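Local coordinates for RNA-binding protein Smaug (Drosophila melanogaster, PDB 1OXJ) that binds RNA, recognising it through a SAM domain that is packed against a helical PHAT domain, at residues M4-S16 / N92-P104. Sequence-based numbering, arbitrary orientation.
Sequences MVGMSGIGLWLKS and NIVLTPMKPLESP
Trp13 lays one face of its indole over Pro97, whose CD sits 3.9 Å from the centroid of the five-membered ring and 19° off the normal, a CH-pi contact. Here the first helix of the SAM domain, 10-16, meets the PHAT loop that joins helices 83-91 and 111-127. With CG anti to the backbone N (chi1 -179°), the indole swings off the helix so that this face meets Thr96 CA as well as Pro97 CD; Ile59 and Leu62 of helix 49-77 also touch it. Ile10 CD1 and Met7 SD meet the proline at CG and CB, and Met34 adds to this apolar cluster. On the neighbouring flank of helix 10-16, Leu12 CD1 sits against one side of the Leu95 fork, 3.3 Å from both Leu95 CD1 and Leu95 CD2, a close fit for methyl groups. At the other end, Gly6, with a positive phi of 78°, makes a CA-H...O contact to Met98 O (3.6 Å from CA), and Val5 CG1 presses on Pro100 CD at 3.4 Å. Thr96 OG1 donates to Ile93 O in the carbonyl plane, which fixes its rotation; it and Pro97 O each hydrogen-bond Arg65 NH1. A water bridges the segments, donating to Gly9 O at 2.7 Å and to Leu95 O at 2.6 Å.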
loop_
_atom_site.group_PDB
_atom_site.type_symbol
_atom_site.label_atom_id
_atom_site.label_comp_id
_atom_site.label_asym_id
_atom_site.label_seq_id
_atom_site.Cartn_x
_atom_site.Cartn_y
_atom_site.Cartn_z
ATOM N N MET A 4 13.501 -12.121 1.219
ATOM C CA MET A 4 12.878 -12.655 2.422
ATOM C C MET A 4 11.453 -12.147 2.637
ATOM O O MET A 4 10.949 -11.317 1.883
ATOM C CB MET A 4 13.738 -12.340 3.648
ATOM C CG MET A 4 13.339 -13.136 4.883
ATOM S SD MET A 4 14.396 -12.842 6.307
ATOM C CE MET A 4 15.473 -14.296 6.241
ATOM N N VAL A 5 10.816 -12.658 3.683
ATOM C CA VAL A 5 9.441 -12.315 4.022
ATOM C C VAL A 5 9.106 -10.826 3.933
ATOM O O VAL A 5 9.774 -9.993 4.543
ATOM C CB VAL A 5 9.103 -12.805 5.443
ATOM C CG1 VAL A 5 7.623 -12.601 5.730
ATOM C CG2 VAL A 5 9.492 -14.277 5.591
ATOM N N GLY A 6 8.060 -10.508 3.170
ATOM C CA GLY A 6 7.621 -9.132 3.032
ATOM C C GLY A 6 8.421 -8.244 2.098
ATOM O O GLY A 6 8.120 -7.055 1.963
ATOM N N MET A 7 9.426 -8.803 1.433
ATOM C CA MET A 7 10.253 -8.003 0.539
ATOM C C MET A 7 10.168 -8.362 -0.945
ATOM O O MET A 7 10.913 -7.817 -1.757
ATOM C CB MET A 7 11.703 -8.072 1.019
ATOM C CG MET A 7 11.892 -7.448 2.414
ATOM S SD MET A 7 11.641 -5.655 2.450
ATOM C CE MET A 7 13.288 -5.192 2.387
ATOM N N SER A 8 9.248 -9.253 -1.305
ATOM C CA SER A 8 9.107 -9.664 -2.699
ATOM C C SER A 8 8.727 -8.518 -3.625
ATOM O O SER A 8 9.026 -8.555 -4.814
ATOM C CB SER A 8 8.076 -10.794 -2.830
ATOM O OG SER A 8 6.770 -10.342 -2.521
ATOM N N GLY A 9 8.081 -7.490 -3.088
ATOM C CA GLY A 9 7.690 -6.371 -3.932
ATOM C C GLY A 9 8.612 -5.168 -3.874
ATOM O O GLY A 9 8.257 -4.081 -4.340
ATOM N N ILE A 10 9.808 -5.357 -3.329
ATOM C CA ILE A 10 10.751 -4.253 -3.210
ATOM C C ILE A 10 11.103 -3.622 -4.551
ATOM O O ILE A 10 11.167 -2.401 -4.668
ATOM C CB ILE A 10 12.050 -4.698 -2.500
ATOM C CG1 ILE A 10 12.880 -3.468 -2.137
ATOM C CG2 ILE A 10 12.832 -5.663 -3.373
ATOM C CD1 ILE A 10 12.193 -2.569 -1.100
ATOM N N GLY A 11 11.325 -4.452 -5.568
ATOM C CA GLY A 11 11.675 -3.920 -6.876
ATOM C C GLY A 11 10.607 -3.035 -7.494
ATOM O O GLY A 11 10.894 -1.940 -7.988
ATOM N N LEU A 12 9.369 -3.506 -7.474
ATOM C CA LEU A 12 8.269 -2.743 -8.048
ATOM C C LEU A 12 8.082 -1.436 -7.282
ATOM O O LEU A 12 7.807 -0.388 -7.871
ATOM C CB LEU A 12 6.982 -3.574 -8.022
ATOM C CG LEU A 12 5.712 -2.988 -8.667
ATOM C CD1 LEU A 12 5.145 -1.891 -7.794
ATOM C CD2 LEU A 12 6.027 -2.442 -10.064
ATOM N N TRP A 13 8.241 -1.494 -5.963
ATOM C CA TRP A 13 8.090 -0.299 -5.140
ATOM C C TRP A 13 9.147 0.731 -5.530
ATOM O O TRP A 13 8.831 1.893 -5.775
ATOM C CB TRP A 13 8.226 -0.661 -3.652
ATOM C CG TRP A 13 8.070 0.521 -2.720
ATOM C CD1 TRP A 13 6.994 1.361 -2.632
ATOM C CD2 TRP A 13 8.996 0.946 -1.710
ATOM N NE1 TRP A 13 7.192 2.283 -1.621
ATOM C CE2 TRP A 13 8.411 2.049 -1.041
ATOM C CE3 TRP A 13 10.262 0.500 -1.303
ATOM C CZ2 TRP A 13 9.051 2.711 0.017
ATOM C CZ3 TRP A 13 10.899 1.161 -0.251
ATOM C CH2 TRP A 13 10.287 2.255 0.394
ATOM N N LEU A 14 10.406 0.309 -5.585
ATOM C CA LEU A 14 11.479 1.226 -5.957
ATOM C C LEU A 14 11.242 1.839 -7.340
ATOM O O LEU A 14 11.489 3.029 -7.553
ATOM C CB LEU A 14 12.824 0.507 -5.945
ATOM C CG LEU A 14 13.330 0.052 -4.577
ATOM C CD1 LEU A 14 14.666 -0.677 -4.755
ATOM C CD2 LEU A 14 13.505 1.257 -3.673
ATOM N N LYS A 15 10.799 1.014 -8.281
ATOM C CA LYS A 15 10.513 1.492 -9.629
ATOM C C LYS A 15 9.452 2.593 -9.581
ATOM O O LYS A 15 9.481 3.541 -10.374
ATOM C CB LYS A 15 10.018 0.332 -10.507
ATOM C CG LYS A 15 11.122 -0.619 -10.963
ATOM C CD LYS A 15 10.559 -1.832 -11.687
ATOM C CE LYS A 15 11.667 -2.702 -12.270
ATOM N NZ LYS A 15 11.117 -3.936 -12.912
ATOM N N SER A 16 8.522 2.479 -8.633
ATOM C CA SER A 16 7.453 3.464 -8.511
ATOM C C SER A 16 7.935 4.805 -7.965
ATOM O O SER A 16 7.265 5.826 -8.132
ATOM C CB SER A 16 6.321 2.919 -7.626
ATOM O OG SER A 16 6.618 3.047 -6.246
ATOM N N ASN A 92 -0.721 5.227 -2.836
ATOM C CA ASN A 92 0.642 5.350 -2.344
ATOM C C ASN A 92 1.026 4.276 -1.340
ATOM O O ASN A 92 2.105 4.326 -0.753
ATOM C CB ASN A 92 0.841 6.731 -1.722
ATOM C CG ASN A 92 0.611 7.845 -2.721
ATOM O OD1 ASN A 92 1.174 7.828 -3.815
ATOM N ND2 ASN A 92 -0.215 8.817 -2.355
ATOM N N ILE A 93 0.152 3.296 -1.151
ATOM C CA ILE A 93 0.435 2.223 -0.202
ATOM C C ILE A 93 0.408 0.848 -0.869
ATOM O O ILE A 93 1.164 -0.056 -0.497
ATOM C CB ILE A 93 -0.600 2.243 0.954
ATOM C CG1 ILE A 93 -0.425 3.522 1.782
ATOM C CG2 ILE A 93 -0.443 1.004 1.839
ATOM C CD1 ILE A 93 -1.413 3.638 2.933
ATOM N N VAL A 94 -0.437 0.710 -1.880
ATOM C CA VAL A 94 -0.610 -0.575 -2.555
ATOM C C VAL A 94 0.661 -1.261 -3.073
ATOM O O VAL A 94 0.743 -2.495 -3.077
ATOM C CB VAL A 94 -1.630 -0.451 -3.702
ATOM C CG1 VAL A 94 -1.050 0.390 -4.841
ATOM C CG2 VAL A 94 -2.063 -1.841 -4.158
ATOM N N LEU A 95 1.656 -0.477 -3.474
ATOM C CA LEU A 95 2.905 -1.048 -3.990
ATOM C C LEU A 95 4.006 -1.189 -2.949
ATOM O O LEU A 95 5.079 -1.723 -3.249
ATOM C CB LEU A 95 3.440 -0.203 -5.147
ATOM C CG LEU A 95 2.492 -0.002 -6.328
ATOM C CD1 LEU A 95 3.206 0.774 -7.426
ATOM C CD2 LEU A 95 2.011 -1.348 -6.846
ATOM N N THR A 96 3.762 -0.704 -1.735
ATOM C CA THR A 96 4.775 -0.794 -0.677
ATOM C C THR A 96 4.958 -2.211 -0.144
ATOM O O THR A 96 4.037 -3.025 -0.185
ATOM C CB THR A 96 4.421 0.118 0.524
ATOM O OG1 THR A 96 3.223 -0.358 1.154
ATOM C CG2 THR A 96 4.210 1.547 0.060
ATOM N N PRO A 97 6.160 -2.521 0.377
ATOM C CA PRO A 97 6.466 -3.843 0.927
ATOM C C PRO A 97 5.570 -4.137 2.120
ATOM O O PRO A 97 5.538 -3.369 3.089
ATOM C CB PRO A 97 7.935 -3.726 1.337
ATOM C CG PRO A 97 8.476 -2.675 0.407
ATOM C CD PRO A 97 7.358 -1.663 0.358
ATOM N N MET A 98 4.828 -5.236 2.037
ATOM C CA MET A 98 3.929 -5.638 3.105
ATOM C C MET A 98 4.165 -7.090 3.482
ATOM O O MET A 98 4.287 -7.959 2.622
ATOM C CB MET A 98 2.462 -5.474 2.680
ATOM C CG MET A 98 2.001 -4.037 2.452
ATOM S SD MET A 98 0.182 -3.948 2.126
ATOM C CE MET A 98 0.150 -3.041 0.574
ATOM N N LYS A 99 4.228 -7.345 4.779
ATOM C CA LYS A 99 4.417 -8.697 5.272
ATOM C C LYS A 99 3.113 -9.457 5.097
ATOM O O LYS A 99 2.053 -8.858 4.917
ATOM C CB LYS A 99 4.781 -8.673 6.753
ATOM C CG LYS A 99 6.061 -7.916 7.073
ATOM C CD LYS A 99 6.457 -8.090 8.531
ATOM C CE LYS A 99 7.044 -9.469 8.784
ATOM N NZ LYS A 99 7.585 -9.593 10.169
ATOM N N PRO A 100 3.176 -10.794 5.132
ATOM C CA PRO A 100 1.967 -11.614 4.984
ATOM C C PRO A 100 0.927 -11.261 6.055
ATOM O O PRO A 100 1.272 -10.768 7.133
ATOM C CB PRO A 100 2.494 -13.031 5.162
ATOM C CG PRO A 100 3.879 -12.950 4.553
ATOM C CD PRO A 100 4.393 -11.630 5.112
ATOM N N LEU A 101 -0.344 -11.505 5.759
ATOM C CA LEU A 101 -1.401 -11.238 6.731
ATOM C C LEU A 101 -1.173 -12.109 7.963
ATOM O O LEU A 101 -1.476 -11.707 9.091
ATOM C CB LEU A 101 -2.771 -11.560 6.129
ATOM C CG LEU A 101 -3.196 -10.747 4.906
ATOM C CD1 LEU A 101 -4.472 -11.332 4.340
ATOM C CD2 LEU A 101 -3.408 -9.295 5.294
ATOM N N GLU A 102 -0.618 -13.299 7.738
ATOM C CA GLU A 102 -0.342 -14.251 8.813
ATOM C C GLU A 102 0.855 -13.899 9.687
ATOM O O GLU A 102 1.501 -14.793 10.239
ATOM C CB GLU A 102 -0.107 -15.653 8.243
ATOM C CG GLU A 102 -1.312 -16.296 7.618
ATOM C CD GLU A 102 -1.848 -15.492 6.476
ATOM O OE1 GLU A 102 -1.031 -15.008 5.653
ATOM O OE2 GLU A 102 -3.086 -15.347 6.398
ATOM N N SER A 103 1.166 -12.614 9.813
ATOM C CA SER A 103 2.290 -12.196 10.642
ATOM C C SER A 103 1.778 -11.815 12.012
ATOM O O SER A 103 1.091 -10.797 12.170
ATOM C CB SER A 103 3.004 -11.003 10.010
ATOM O OG SER A 103 3.508 -11.345 8.734
ATOM N N PRO A 104 2.110 -12.624 13.035
ATOM C CA PRO A 104 1.673 -12.368 14.405
ATOM C C PRO A 104 1.990 -10.965 14.896
ATOM O O PRO A 104 3.052 -10.419 14.601
ATOM C CB PRO A 104 2.413 -13.440 15.210
ATOM C CG PRO A 104 2.539 -14.561 14.236
ATOM C CD PRO A 104 2.953 -13.831 12.977
HETATM O O HOH W 1 5.626 -3.640 -4.952
#